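Local coordinates for protein uncharacterized ACR, COG1565 superfamily (Burkholderia thailandensis, PDB 4F3N) that is of uncertain function but has a class I methyltransferase fold, binds S-adenosyl-L-homocysteine, and may methylate protein arginine, as its family is thought to, at residues 76-81 against 220-225; 169-174 against 195-200; 359-364 against 426-431. All blocks are in the same frame, centred on the assembly; numbering follows the deposited sequence.

Contact 1: residues 76-81 against 220-225; sequences IPFSRY and MPVRLV
Phe78 on helix 78-87 packs against Leu224 on strand 223-228 in an apolar helix-to-strand contact, bridged by one water. A methyl of Leu224, CD1, stands 3.8 Å from the centroid of the Phe78 ring, 20° off the ring normal: a CH-pi contact over one face. Phe78 reaches it because its CG is anti to the backbone N (chi1 -171°), while the ring edge comes up to the carbonyl oxygen of Val222. The water accepts from Phe78 N at 2.9 Å and from Leu224 N at 3.1 Å; as Phe78 is the first residue of the helix, its N-H is not used within the helix and can take such a partner. Away from the ring, in the Arg223 conformer described, the apolar proline ring of Pro77 suits the flat guanidinium, with CB 3.7 Å from Arg223 NH2. In that conformer Ser79, small enough to let the segments close in, has OG 3.3 Å from Arg223 CG. Pro221 CB rests on the carbonyl oxygen of Ser79. Arg223 NE makes a salt bridge with Glu234 of strand 231-239; Val237 of the same strand touches Phe78, while strand 271-274 pairs with strand 223-228.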
loop_
_atom_site.group_PDB
_atom_site.type_symbol
_atom_site.label_atom_id
_atom_site.label_comp_id
_atom_site.label_asym_id
_atom_site.label_seq_id
_atom_site.Cartn_x
_atom_site.Cartn_y
_atom_site.Cartn_z
ATOM N N ILE A 76 5.307 -23.394 6.621
ATOM C CA ILE A 76 5.494 -22.030 7.100
ATOM C C ILE A 76 4.234 -21.196 6.844
ATOM O O ILE A 76 3.451 -21.481 5.904
ATOM C CB ILE A 76 6.698 -21.342 6.430
ATOM C CG1 ILE A 76 6.511 -21.246 4.903
ATOM C CG2 ILE A 76 7.948 -22.108 6.776
ATOM C CD1 ILE A 76 7.561 -20.385 4.194
ATOM N N PRO A 77 4.003 -20.184 7.682
ATOM C CA PRO A 77 2.849 -19.334 7.358
ATOM C C PRO A 77 3.030 -18.586 6.012
ATOM O O PRO A 77 4.155 -18.377 5.564
ATOM C CB PRO A 77 2.764 -18.372 8.548
ATOM C CG PRO A 77 4.083 -18.417 9.200
ATOM C CD PRO A 77 4.769 -19.696 8.855
ATOM N N PHE A 78 1.926 -18.185 5.380
ATOM C CA PHE A 78 2.021 -17.500 4.103
ATOM C C PHE A 78 2.747 -16.164 4.238
ATOM O O PHE A 78 3.443 -15.724 3.300
ATOM C CB PHE A 78 0.649 -17.289 3.483
ATOM C CG PHE A 78 0.722 -16.776 2.088
ATOM C CD1 PHE A 78 0.432 -15.456 1.815
ATOM C CD2 PHE A 78 1.169 -17.603 1.036
ATOM C CE1 PHE A 78 0.535 -14.964 0.533
ATOM C CE2 PHE A 78 1.307 -17.085 -0.234
ATOM C CZ PHE A 78 1.000 -15.760 -0.475
ATOM N N SER A 79 2.600 -15.534 5.393
ATOM C CA SER A 79 3.286 -14.233 5.655
ATOM C C SER A 79 4.798 -14.369 5.441
ATOM O O SER A 79 5.465 -13.464 4.931
ATOM C CB SER A 79 2.990 -13.733 7.070
ATOM O OG SER A 79 3.174 -14.776 8.055
ATOM N N ARG A 80 5.331 -15.498 5.883
ATOM C CA ARG A 80 6.785 -15.713 5.831
ATOM C C ARG A 80 7.210 -15.929 4.358
ATOM O O ARG A 80 8.216 -15.400 3.895
ATOM C CB ARG A 80 7.162 -16.897 6.687
ATOM C CG ARG A 80 8.645 -17.239 6.615
ATOM C CD ARG A 80 9.561 -16.112 7.056
ATOM N NE ARG A 80 10.928 -16.610 6.999
ATOM C CZ ARG A 80 12.002 -15.857 7.157
ATOM N NH1 ARG A 80 11.898 -14.544 7.409
ATOM N NH2 ARG A 80 13.190 -16.423 7.032
ATOM N N TYR A 81 6.439 -16.759 3.657
ATOM C CA TYR A 81 6.629 -16.961 2.237
ATOM C C TYR A 81 6.607 -15.630 1.495
ATOM O O TYR A 81 7.523 -15.302 0.716
ATOM C CB TYR A 81 5.568 -17.941 1.676
ATOM C CG TYR A 81 5.677 -18.097 0.192
ATOM C CD1 TYR A 81 6.543 -19.021 -0.360
ATOM C CD2 TYR A 81 4.933 -17.291 -0.671
ATOM C CE1 TYR A 81 6.667 -19.156 -1.755
ATOM C CE2 TYR A 81 5.075 -17.387 -2.029
ATOM C CZ TYR A 81 5.958 -18.287 -2.574
ATOM O OH TYR A 81 6.086 -18.377 -3.955
ATOM N N MET A 220 2.409 -5.364 2.199
ATOM C CA MET A 220 2.893 -5.922 3.465
ATOM C C MET A 220 2.383 -7.359 3.658
ATOM O O MET A 220 1.272 -7.698 3.243
ATOM C CB MET A 220 2.526 -5.014 4.599
ATOM C CG MET A 220 3.232 -3.680 4.415
ATOM S SD MET A 220 2.958 -2.507 5.714
ATOM C CE MET A 220 3.872 -1.088 5.123
ATOM N N PRO A 221 3.233 -8.223 4.224
ATOM C CA PRO A 221 2.872 -9.635 4.249
ATOM C C PRO A 221 1.536 -9.890 4.908
ATOM O O PRO A 221 1.207 -9.278 5.933
ATOM C CB PRO A 221 4.016 -10.247 5.084
ATOM C CG PRO A 221 5.174 -9.394 4.807
ATOM C CD PRO A 221 4.633 -8.008 4.628
ATOM N N VAL A 222 0.764 -10.798 4.324
ATOM C CA VAL A 222 -0.513 -11.208 4.911
ATOM C C VAL A 222 -0.437 -12.679 5.306
ATOM O O VAL A 222 0.386 -13.425 4.760
ATOM C CB VAL A 222 -1.706 -11.001 3.961
ATOM C CG1 VAL A 222 -1.875 -9.509 3.625
ATOM C CG2 VAL A 222 -1.585 -11.844 2.654
ATOM N N ARG A 223 -1.266 -13.074 6.273
ATOM C CA ARG A 223 -1.469 -14.496 6.530
ATOM C C ARG A 223 -2.771 -14.887 5.831
ATOM O O ARG A 223 -3.635 -14.053 5.589
ATOM C CB ARG A 223 -1.452 -14.773 8.036
ATOM C CG ARG A 223 -0.039 -14.726 8.601
ATOM C CD ARG A 223 0.038 -14.679 10.132
ATOM N NE ARG A 223 0.234 -15.986 10.725
ATOM C CZ ARG A 223 1.347 -16.404 11.349
ATOM N NH1 ARG A 223 2.409 -15.616 11.496
ATOM N NH2 ARG A 223 1.398 -17.627 11.851
ATOM N N LEU A 224 -2.902 -16.149 5.480
ATOM C CA LEU A 224 -4.118 -16.649 4.897
ATOM C C LEU A 224 -4.846 -17.524 5.899
ATOM O O LEU A 224 -4.246 -18.292 6.664
ATOM C CB LEU A 224 -3.790 -17.442 3.646
ATOM C CG LEU A 224 -3.064 -16.648 2.537
ATOM C CD1 LEU A 224 -2.649 -17.509 1.346
ATOM C CD2 LEU A 224 -3.960 -15.519 2.043
ATOM N N VAL A 225 -6.162 -17.419 5.889
ATOM C CA VAL A 225 -6.963 -18.201 6.816
ATOM C C VAL A 225 -8.081 -18.864 6.040
ATOM O O VAL A 225 -8.591 -18.287 5.068
ATOM C CB VAL A 225 -7.509 -17.330 7.959
ATOM C CG1 VAL A 225 -6.352 -16.783 8.802
ATOM C CG2 VAL A 225 -8.427 -16.176 7.462
HETATM O O HOH W 1 -0.678 -17.958 6.597
#

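Contact 2: residues 169-174 against 195-200; sequences YAIVDL and ARVRWL
Tyr169 to Val172 pair in parallel register with Val197 to Leu200, held by five backbone hydrogen bonds. Tyr169 N gives to Arg196 O and Asp173 N to Leu200 O at the two ends; between them Arg198 N gives to Tyr169 O, Ile171 N to Arg198 O at 2.8 Å, and Leu200 N to Ile171 O at 2.8 Å. All are fairly straight, with angles at the hydrogen of 158° or more, and CA-H...O contacts such as Val197 CA to Tyr169 O at 3.2 Å fill in beside them.

The strands belong to the beta-alpha-beta unit of strand 168-172, helix 179-189 and strand 197-200, part of the Rossmann-like sheet of class I methyltransferases, with 197-200 as an outermost strand in this chain.

Apolar packing differs on the two faces. On that of Ile171, the residue lies alongside Trp199, its CB 3.6 Å from Trp199 CD1; the indole is brought there by Trp199 CG lying anti to the carbonyl carbon (chi1 -76°). Val197 CG1 sits over one face of the indole, offset toward the rim. Ile171, Val172 and Val197 branch at CB, which suits extended strands, and the broad indole reaches helix 179-189, where its NE1 bonds to Gln182. On the other face Leu200 CD1 touches both Ala170 CB at 4.0 Å and Val172 CG2 at 4.1 Å; the small alanine leaves room for the leucine.

Arg198 NH1 bonds to both Ala195 O and Val197 O, each at 2.8 Å, Tyr169 OH bonds to Glu143, and Asp173 OD2 makes a salt bridge with Arg179.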
loop_
_atom_site.group_PDB
_atom_site.type_symbol
_atom_site.label_atom_id
_atom_site.label_comp_id
_atom_site.label_asym_id
_atom_site.label_seq_id
_atom_site.Cartn_x
_atom_site.Cartn_y
_atom_site.Cartn_z
ATOM N N TYR A 169 11.978 16.411 2.988
ATOM C CA TYR A 169 11.074 15.365 2.476
ATOM C C TYR A 169 11.848 14.098 2.727
ATOM O O TYR A 169 12.873 13.873 2.069
ATOM C CB TYR A 169 10.833 15.570 0.959
ATOM C CG TYR A 169 9.720 14.685 0.399
ATOM C CD1 TYR A 169 9.909 13.305 0.260
ATOM C CD2 TYR A 169 8.468 15.233 0.060
ATOM C CE1 TYR A 169 8.885 12.492 -0.220
ATOM C CE2 TYR A 169 7.474 14.445 -0.412
ATOM C CZ TYR A 169 7.694 13.081 -0.586
ATOM O OH TYR A 169 6.639 12.281 -1.035
ATOM N N ALA A 170 11.425 13.315 3.716
ATOM C CA ALA A 170 12.095 12.085 4.121
ATOM C C ALA A 170 11.502 10.911 3.374
ATOM O O ALA A 170 10.266 10.795 3.253
ATOM C CB ALA A 170 11.992 11.848 5.628
ATOM N N ILE A 171 12.357 10.071 2.818
ATOM C CA ILE A 171 11.883 8.785 2.216
ATOM C C ILE A 171 12.397 7.610 3.038
ATOM O O ILE A 171 13.584 7.498 3.278
ATOM C CB ILE A 171 12.291 8.607 0.735
ATOM C CG1 ILE A 171 11.650 9.689 -0.131
ATOM C CG2 ILE A 171 11.964 7.185 0.270
ATOM C CD1 ILE A 171 12.146 9.785 -1.581
ATOM N N VAL A 172 11.503 6.726 3.481
ATOM C CA VAL A 172 11.897 5.519 4.187
ATOM C C VAL A 172 12.053 4.370 3.220
ATOM O O VAL A 172 11.070 3.901 2.653
ATOM C CB VAL A 172 10.902 5.079 5.302
ATOM C CG1 VAL A 172 11.445 3.860 6.044
ATOM C CG2 VAL A 172 10.639 6.217 6.264
ATOM N N ASP A 173 13.293 3.915 3.084
ATOM C CA ASP A 173 13.710 2.875 2.137
ATOM C C ASP A 173 14.426 1.818 2.954
ATOM O O ASP A 173 15.654 1.837 3.082
ATOM C CB ASP A 173 14.620 3.480 1.060
ATOM C CG ASP A 173 15.247 2.439 0.153
ATOM O OD1 ASP A 173 14.660 1.363 -0.091
ATOM O OD2 ASP A 173 16.359 2.692 -0.340
ATOM N N LEU A 174 13.648 0.914 3.538
ATOM C CA LEU A 174 14.188 -0.022 4.520
ATOM C C LEU A 174 15.288 -0.877 3.932
ATOM O O LEU A 174 16.240 -1.200 4.633
ATOM C CB LEU A 174 13.094 -0.984 5.045
ATOM C CG LEU A 174 11.886 -0.395 5.775
ATOM C CD1 LEU A 174 10.943 -1.514 6.247
ATOM C CD2 LEU A 174 12.323 0.488 6.930
ATOM N N ALA A 195 17.460 18.569 -3.329
ATOM C CA ALA A 195 18.409 18.727 -2.219
ATOM C C ALA A 195 17.738 18.683 -0.847
ATOM O O ALA A 195 18.432 18.571 0.147
ATOM C CB ALA A 195 19.178 20.024 -2.387
ATOM N N ARG A 196 16.410 18.837 -0.805
ATOM C CA ARG A 196 15.635 18.747 0.430
ATOM C C ARG A 196 15.282 17.313 0.818
ATOM O O ARG A 196 14.709 17.105 1.873
ATOM C CB ARG A 196 14.343 19.578 0.302
ATOM C CG ARG A 196 14.635 21.055 0.249
ATOM C CD ARG A 196 13.428 21.841 -0.063
ATOM N NE ARG A 196 13.788 23.215 -0.356
ATOM C CZ ARG A 196 13.649 24.238 0.481
ATOM N NH1 ARG A 196 13.173 24.065 1.698
ATOM N NH2 ARG A 196 14.008 25.457 0.085
ATOM N N VAL A 197 15.578 16.346 -0.049
ATOM C CA VAL A 197 15.193 14.952 0.179
ATOM C C VAL A 197 16.263 14.231 0.991
ATOM O O VAL A 197 17.475 14.398 0.734
ATOM C CB VAL A 197 14.922 14.222 -1.152
ATOM C CG1 VAL A 197 14.536 12.781 -0.905
ATOM C CG2 VAL A 197 13.835 14.956 -1.958
ATOM N N ARG A 198 15.849 13.472 2.000
ATOM C CA ARG A 198 16.764 12.631 2.744
ATOM C C ARG A 198 16.151 11.257 2.857
ATOM O O ARG A 198 14.902 11.123 2.948
ATOM C CB ARG A 198 17.038 13.212 4.135
ATOM C CG ARG A 198 17.829 14.515 4.135
ATOM C CD ARG A 198 19.252 14.301 3.662
ATOM N NE ARG A 198 20.024 15.545 3.715
ATOM C CZ ARG A 198 20.016 16.490 2.777
ATOM N NH1 ARG A 198 19.271 16.374 1.683
ATOM N NH2 ARG A 198 20.780 17.583 2.930
ATOM N N TRP A 199 16.987 10.226 2.850
ATOM C CA TRP A 199 16.520 8.865 2.967
ATOM C C TRP A 199 16.838 8.276 4.332
ATOM O O TRP A 199 17.909 8.512 4.901
ATOM C CB TRP A 199 17.171 8.017 1.888
ATOM C CG TRP A 199 16.588 8.219 0.513
ATOM C CD1 TRP A 199 15.603 7.439 -0.130
ATOM C CD2 TRP A 199 16.898 9.286 -0.455
ATOM N NE1 TRP A 199 15.323 7.943 -1.355
ATOM C CE2 TRP A 199 16.071 9.032 -1.624
ATOM C CE3 TRP A 199 17.782 10.359 -0.471
ATOM C CZ2 TRP A 199 16.126 9.828 -2.749
ATOM C CZ3 TRP A 199 17.818 11.177 -1.601
ATOM C CH2 TRP A 199 16.993 10.910 -2.718
ATOM N N LEU A 200 15.875 7.521 4.849
ATOM C CA LEU A 200 15.962 6.881 6.153
ATOM C C LEU A 200 15.956 5.372 6.020
ATOM O O LEU A 200 15.277 4.842 5.153
ATOM C CB LEU A 200 14.750 7.284 6.980
ATOM C CG LEU A 200 14.496 8.758 7.213
ATOM C CD1 LEU A 200 13.201 8.909 7.983
ATOM C CD2 LEU A 200 15.661 9.417 7.957
#

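Contact 3: residues 359-364 against 426-431. With SO4 (sulfate ion), chain C.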
loop_
_atom_site.group_PDB
_atom_site.type_symbol
_atom_site.label_atom_id
_atom_site.label_comp_id
_atom_site.label_asym_id
_atom_site.label_seq_id
_atom_site.Cartn_x
_atom_site.Cartn_y
_atom_site.Cartn_z
ATOM N N GLY A 359 -10.007 11.257 8.504
ATOM C CA GLY A 359 -11.043 10.954 7.535
ATOM C C GLY A 359 -10.861 9.594 6.908
ATOM O O GLY A 359 -9.804 8.990 7.057
ATOM N N TYR A 360 -11.886 9.157 6.178
ATOM C CA TYR A 360 -11.920 7.902 5.397
ATOM C C TYR A 360 -12.951 8.080 4.279
ATOM O O TYR A 360 -14.116 8.334 4.561
ATOM C CB TYR A 360 -12.253 6.669 6.263
ATOM C CG TYR A 360 -12.568 5.502 5.433
ATOM C CD1 TYR A 360 -11.567 4.841 4.754
ATOM C CD2 TYR A 360 -13.865 5.120 5.211
ATOM C CE1 TYR A 360 -11.857 3.803 3.901
ATOM C CE2 TYR A 360 -14.160 4.082 4.369
ATOM C CZ TYR A 360 -13.149 3.424 3.717
ATOM O OH TYR A 360 -13.401 2.407 2.841
ATOM N N THR A 361 -12.518 7.986 3.028
ATOM C CA THR A 361 -13.440 8.105 1.919
ATOM C C THR A 361 -12.832 7.463 0.691
ATOM O O THR A 361 -11.703 6.941 0.754
ATOM C CB THR A 361 -13.864 9.573 1.681
ATOM O OG1 THR A 361 -15.016 9.587 0.820
ATOM C CG2 THR A 361 -12.707 10.368 1.094
ATOM N N SER A 362 -13.562 7.449 -0.415
ATOM C CA SER A 362 -13.037 6.858 -1.641
ATOM C C SER A 362 -12.026 7.816 -2.269
ATOM O O SER A 362 -12.038 9.020 -2.044
ATOM C CB SER A 362 -14.145 6.505 -2.613
ATOM O OG SER A 362 -14.638 7.649 -3.266
ATOM N N GLN A 363 -11.074 7.276 -3.021
ATOM C CA GLN A 363 -10.152 8.153 -3.755
ATOM C C GLN A 363 -10.891 9.162 -4.619
ATOM O O GLN A 363 -10.484 10.307 -4.712
ATOM C CB GLN A 363 -9.246 7.298 -4.667
ATOM C CG GLN A 363 -8.325 8.143 -5.527
ATOM C CD GLN A 363 -7.199 7.330 -6.121
ATOM O OE1 GLN A 363 -6.266 6.962 -5.419
ATOM N NE2 GLN A 363 -7.275 7.048 -7.437
ATOM N N ALA A 364 -11.964 8.745 -5.279
ATOM C CA ALA A 364 -12.746 9.705 -6.087
ATOM C C ALA A 364 -13.222 10.895 -5.266
ATOM O O ALA A 364 -13.025 12.053 -5.640
ATOM C CB ALA A 364 -13.949 9.045 -6.748
ATOM N N GLY A 426 -18.917 13.788 2.018
ATOM C CA GLY A 426 -18.968 12.377 1.650
ATOM C C GLY A 426 -18.026 11.515 2.455
ATOM O O GLY A 426 -17.593 10.457 1.974
ATOM N N ASP A 427 -17.632 11.973 3.645
ATOM C CA ASP A 427 -16.796 11.110 4.508
ATOM C C ASP A 427 -17.533 9.807 4.896
ATOM O O ASP A 427 -18.756 9.795 5.099
ATOM C CB ASP A 427 -16.315 11.883 5.713
ATOM C CG ASP A 427 -15.326 11.108 6.527
ATOM O OD1 ASP A 427 -14.107 11.248 6.277
ATOM O OD2 ASP A 427 -15.791 10.363 7.380
ATOM N N ARG A 428 -16.789 8.695 4.953
ATOM C CA ARG A 428 -17.359 7.383 5.174
ATOM C C ARG A 428 -16.939 6.730 6.502
ATOM O O ARG A 428 -17.107 5.536 6.644
ATOM C CB ARG A 428 -16.972 6.445 4.055
ATOM C CG ARG A 428 -17.366 6.920 2.685
ATOM C CD ARG A 428 -16.974 5.899 1.668
ATOM N NE ARG A 428 -17.386 6.286 0.321
ATOM C CZ ARG A 428 -17.265 5.493 -0.747
ATOM N NH1 ARG A 428 -16.651 4.343 -0.667
ATOM N NH2 ARG A 428 -17.703 5.888 -1.929
ATOM N N SER A 429 -16.378 7.514 7.419
ATOM C CA SER A 429 -15.780 7.006 8.659
ATOM C C SER A 429 -16.783 6.194 9.458
ATOM O O SER A 429 -16.420 5.228 10.125
ATOM C CB SER A 429 -15.215 8.132 9.521
ATOM O OG SER A 429 -14.112 8.802 8.941
ATOM N N HIS A 430 -18.058 6.562 9.346
ATOM C CA HIS A 430 -19.116 5.907 10.094
ATOM C C HIS A 430 -19.388 4.488 9.646
ATOM O O HIS A 430 -19.987 3.706 10.407
ATOM C CB HIS A 430 -20.378 6.786 10.089
ATOM C CG HIS A 430 -20.836 7.172 8.704
ATOM N ND1 HIS A 430 -20.126 8.029 7.903
ATOM C CD2 HIS A 430 -21.957 6.761 7.956
ATOM C CE1 HIS A 430 -20.781 8.165 6.722
ATOM N NE2 HIS A 430 -21.895 7.388 6.758
ATOM N N THR A 431 -18.914 4.110 8.443
ATOM C CA THR A 431 -19.021 2.762 7.923
ATOM C C THR A 431 -17.873 1.804 8.312
ATOM O O THR A 431 -17.886 0.626 7.969
ATOM C CB THR A 431 -19.162 2.797 6.386
ATOM O OG1 THR A 431 -17.901 3.136 5.777
ATOM C CG2 THR A 431 -20.226 3.865 5.989
HETATM S S SO4 C . -21.987 14.623 3.394
HETATM O O1 SO4 C . -21.660 13.185 3.584
HETATM O O2 SO4 C . -23.417 14.719 2.997
HETATM O O3 SO4 C . -21.711 15.346 4.653
HETATM O O4 SO4 C . -21.187 15.213 2.303
HETATM O O HOH W 2 -15.898 2.422 1.672
#
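Tyr360 and Asp427 form the close-packed part of this contact, where the end of strand 356-362 meets the C-terminal loop. The Asp427 carboxylate lies between the two backbones: CG is anti to the backbone N (chi1 -173°), and Tyr360 N meets OD1 at 3.1 Å on the syn side, tilted out of the carboxylate plane. OD2 turns back into its own loop, accepting from Ser429 N at 2.9 Å and from Ser429 OG at 2.8 Å, the former closing an Asx turn. Three bonds thus grip the carboxylate and probably help to keep it ionised. Glycine suits position 359, the CA of Gly359 lying 3.3 Å from Asp427 OD1. One residue on, Arg428 N gives a bond of 2.7 Å to Tyr360 O, nearly along the C=O axis, and the Tyr360 ring turns its edge to the Arg428 carbonyl. Thr361 OG1 gives to Gly426 O at 3.0 Å, from above the carbonyl plane.

Strand 356-362 is an outermost strand of the central methyltransferase sheet, paired on its other edge with strand 407-414. Among these bonds a single one, Arg428 N to Tyr360 O, joins backbone to backbone, so the loop runs along the strand without adding a regular strand to the sheet.

The outer side is looser. Extended from CG to NE, the Arg428 chain runs past Thr361 to lay its guanidinium over Ser362 CB, 3.7 Å from NH2, while NH2 makes a salt bridge with Glu405. A water links Arg428 NH1 to Tyr360 OH. At the exposed Gly426, whose positive phi suits a glycine, the backbone N gives to a sulfate ion, probably from the crystallisation liquor.

From the N terminus, the chain first makes the helix start at 76-81, 138 residues before 220-225, so contact 1 closes a long loop. Within that loop contact 2 is nested, closing a short one of 20 residues that carries helix 179-189. Contact 3 comes later and in series, joining 359-364 to the C-terminal loop across 61 residues. Contacts 2 and 3 reach the outermost strands, 197-200 and 356-362, of one central sheet, whereas contact 1 joins the start of helix 78-87, next to strand 76-77, to strand 223-228 of the same antiparallel sheet. The three centres are about 29 Å from one another, and no two of the contacts touch.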